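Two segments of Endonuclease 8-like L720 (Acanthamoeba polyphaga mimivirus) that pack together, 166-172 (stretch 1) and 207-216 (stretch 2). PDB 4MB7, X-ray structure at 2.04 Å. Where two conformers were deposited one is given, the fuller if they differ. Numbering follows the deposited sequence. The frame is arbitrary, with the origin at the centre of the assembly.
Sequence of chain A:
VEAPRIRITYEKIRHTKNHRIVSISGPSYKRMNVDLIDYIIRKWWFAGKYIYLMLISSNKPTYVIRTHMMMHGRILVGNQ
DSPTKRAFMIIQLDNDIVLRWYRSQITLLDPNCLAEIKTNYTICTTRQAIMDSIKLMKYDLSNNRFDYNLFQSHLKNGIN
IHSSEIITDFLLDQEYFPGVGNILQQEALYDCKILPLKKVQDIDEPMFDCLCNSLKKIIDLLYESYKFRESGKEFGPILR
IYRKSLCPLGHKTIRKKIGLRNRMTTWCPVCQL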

# COMPACT_ATOMS: atom_id res chain seq x y z
N ILE A 166 19.50 3.36 8.31
CA ILE A 166 19.19 2.11 8.99
C ILE A 166 18.21 1.28 8.16
O ILE A 166 17.50 1.81 7.31
CB ILE A 166 18.60 2.35 10.39
CG1 ILE A 166 17.25 3.05 10.30
CG2 ILE A 166 19.57 3.15 11.25
CD1 ILE A 166 16.49 3.08 11.61
N ILE A 167 18.18 -0.03 8.42
CA ILE A 167 17.40 -0.96 7.61
C ILE A 167 15.89 -0.70 7.66
O ILE A 167 15.21 -0.84 6.65
CB ILE A 167 17.73 -2.44 7.96
CG1 ILE A 167 17.01 -3.39 7.00
CG2 ILE A 167 17.39 -2.76 9.40
CD1 ILE A 167 17.36 -3.17 5.55
N THR A 168 15.38 -0.31 8.82
CA THR A 168 13.96 -0.00 8.97
C THR A 168 13.53 1.13 8.03
O THR A 168 12.48 1.04 7.39
CB THR A 168 13.60 0.36 10.43
OG1 THR A 168 13.56 -0.83 11.22
CG2 THR A 168 12.23 1.04 10.50
N ASP A 169 14.35 2.16 7.93
CA ASP A 169 14.09 3.28 7.04
C ASP A 169 14.06 2.83 5.59
O ASP A 169 13.22 3.26 4.83
CB ASP A 169 15.16 4.36 7.19
CG ASP A 169 14.86 5.34 8.31
OD1 ASP A 169 13.77 5.25 8.93
OD2 ASP A 169 15.72 6.20 8.58
N PHE A 170 14.99 1.95 5.23
CA PHE A 170 15.09 1.47 3.85
C PHE A 170 13.93 0.54 3.48
O PHE A 170 13.43 0.58 2.36
CB PHE A 170 16.43 0.77 3.63
CG PHE A 170 16.66 0.36 2.20
CD1 PHE A 170 16.64 1.30 1.18
CD2 PHE A 170 16.92 -0.96 1.88
CE1 PHE A 170 16.86 0.93 -0.13
CE2 PHE A 170 17.14 -1.34 0.57
CZ PHE A 170 17.12 -0.40 -0.43
N LEU A 171 13.49 -0.28 4.43
CA LEU A 171 12.39 -1.21 4.19
C LEU A 171 11.06 -0.47 4.03
O LEU A 171 10.10 -1.02 3.48
CB LEU A 171 12.27 -2.23 5.32
CG LEU A 171 13.38 -3.28 5.42
CD1 LEU A 171 13.08 -4.26 6.54
CD2 LEU A 171 13.56 -4.01 4.09
N LEU A 172 11.01 0.77 4.50
CA LEU A 172 9.81 1.58 4.41
C LEU A 172 9.86 2.54 3.23
O LEU A 172 8.92 3.32 3.00
CB LEU A 172 9.59 2.35 5.71
CG LEU A 172 9.20 1.51 6.92
CD1 LEU A 172 9.32 2.32 8.21
CD2 LEU A 172 7.79 0.97 6.76
N MET A 207 21.65 -12.03 3.38
CA MET A 207 20.66 -11.50 4.31
C MET A 207 19.66 -10.53 3.68
O MET A 207 18.53 -10.41 4.16
CB MET A 207 21.34 -10.87 5.53
CG MET A 207 22.02 -11.88 6.44
SD MET A 207 20.98 -13.31 6.79
CE MET A 207 19.64 -12.55 7.69
N PHE A 208 20.07 -9.80 2.67
CA PHE A 208 19.12 -9.03 1.89
C PHE A 208 18.17 -9.93 1.12
O PHE A 208 16.98 -9.66 1.00
CB PHE A 208 19.78 -8.01 0.99
CG PHE A 208 19.63 -6.61 1.47
CD1 PHE A 208 18.39 -6.00 1.46
CD2 PHE A 208 20.70 -5.91 1.98
CE1 PHE A 208 18.23 -4.72 1.92
CE2 PHE A 208 20.55 -4.63 2.44
CZ PHE A 208 19.31 -4.03 2.42
N ASP A 209 18.71 -11.01 0.58
CA ASP A 209 17.89 -12.01 -0.08
C ASP A 209 16.96 -12.62 0.95
O ASP A 209 15.79 -12.89 0.66
CB ASP A 209 18.78 -13.08 -0.72
CG ASP A 209 17.97 -14.14 -1.44
OD1 ASP A 209 17.58 -13.91 -2.60
OD2 ASP A 209 17.73 -15.22 -0.85
N CYS A 210 17.49 -12.82 2.15
CA CYS A 210 16.72 -13.38 3.25
C CYS A 210 15.54 -12.47 3.62
O CYS A 210 14.43 -12.94 3.85
CB CYS A 210 17.62 -13.59 4.47
SG CYS A 210 16.91 -14.62 5.76
N LEU A 211 15.80 -11.16 3.68
CA LEU A 211 14.76 -10.18 4.00
C LEU A 211 13.63 -10.16 2.97
O LEU A 211 12.46 -10.09 3.33
CB LEU A 211 15.37 -8.78 4.12
CG LEU A 211 15.86 -8.36 5.50
CD1 LEU A 211 16.45 -6.96 5.45
CD2 LEU A 211 14.73 -8.42 6.51
N CYS A 212 14.00 -10.22 1.69
CA CYS A 212 13.01 -10.20 0.62
C CYS A 212 12.13 -11.45 0.64
O CYS A 212 10.93 -11.36 0.43
CB CYS A 212 13.69 -10.06 -0.74
SG CYS A 212 14.56 -8.49 -0.95
N ASN A 213 12.74 -12.60 0.90
CA ASN A 213 11.99 -13.84 1.01
C ASN A 213 11.04 -13.81 2.20
O ASN A 213 9.90 -14.28 2.12
CB ASN A 213 12.93 -15.04 1.11
CG ASN A 213 13.66 -15.33 -0.19
OD1 ASN A 213 14.89 -15.30 -0.25
ND2 ASN A 213 12.90 -15.62 -1.24
N SER A 214 11.51 -13.25 3.31
CA SER A 214 10.71 -13.12 4.52
C SER A 214 9.52 -12.20 4.30
O SER A 214 8.40 -12.52 4.69
CB SER A 214 11.56 -12.60 5.67
OG SER A 214 10.78 -12.42 6.84
N LEU A 215 9.77 -11.06 3.66
CA LEU A 215 8.71 -10.10 3.37
C LEU A 215 7.60 -10.73 2.53
O LEU A 215 6.42 -10.62 2.86
CB LEU A 215 9.28 -8.87 2.65
CG LEU A 215 10.03 -7.86 3.51
CD1 LEU A 215 10.77 -6.86 2.63
CD2 LEU A 215 9.07 -7.14 4.44
N LYS A 216 7.99 -11.42 1.46
CA LYS A 216 7.01 -12.04 0.58
C LYS A 216 6.27 -13.18 1.27
O LYS A 216 5.08 -13.39 1.02
CB LYS A 216 7.65 -12.52 -0.72
CG LYS A 216 6.64 -12.85 -1.81
CD LYS A 216 7.29 -12.99 -3.17
CE LYS A 216 6.24 -13.16 -4.26
NZ LYS A 216 6.86 -13.35 -5.61

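Two helices need not touch backbone to backbone to pack; where their axes lie well apart, the tips of long apolar side chains must close the distance. The contact between segments 166-172 and 207-216 of this endonuclease 8-like protein is a compact example. The helix axes approach no closer than 13.2 Å and their N-to-C directions differ by 52°, and even the nearest CA atoms of the two segments, those of Leu171 and Leu211, are 9.3 Å apart. Everything that meets across this gap is the outer part of a side chain.

At the centre stands Leu211, whose CD1 reaches two residues of the shorter segment: it lies 3.9 Å from CD1 of Ile167 and 4.3 Å from CD2 of Leu171. These two partners are four residues apart, about one helical turn, and so present their side chains on the same side of their segment. A similar spacing, of three and then four residues, separates Phe208, Leu211 and Leu215 on the longer helix. Ile167 CD1 is shared in turn, for it also comes within 3.8 Å of CZ of Phe208, while CD2 of Leu171 lies 4.2 Å from CD1 of Leu215. The result is a chain of methyl and ring contacts at van der Waals distance, in which one terminal methyl often serves two neighbours.

The aromatic pair extends this chain. Phe208 sends its CA-to-CB bond sideways, yet its ring comes nearer to the other helix, with a chi1 of -107° that falls between the usual wells. CE1 of Phe208 approaches CE2 of Phe170 at 3.8 Å, near the plane of the Phe170 ring and at that ring's edge. With centroids 6.0 Å apart and planes at 82°, the rings meet rim to rim; steep as the angle is, neither lies over the face of the other.

Polar groups take their places outside this apolar strip. No hydrogen bond crosses between the segments, and many backbone groups bond within their own segment, as from Leu171 N to Ile167 O and from Leu215 N to Leu211 O, both 2.9 Å. Thr168 and Asp169 touch nothing on the longer helix, and their side chains, like that of Ser214, are hydrogen-bonded elsewhere in the structure. Farther out, Asp209, Asn213 and Lys216 also stay clear of the shorter segment. The two segments together bury 235 Å², a modest area closed by apolar side chains alone.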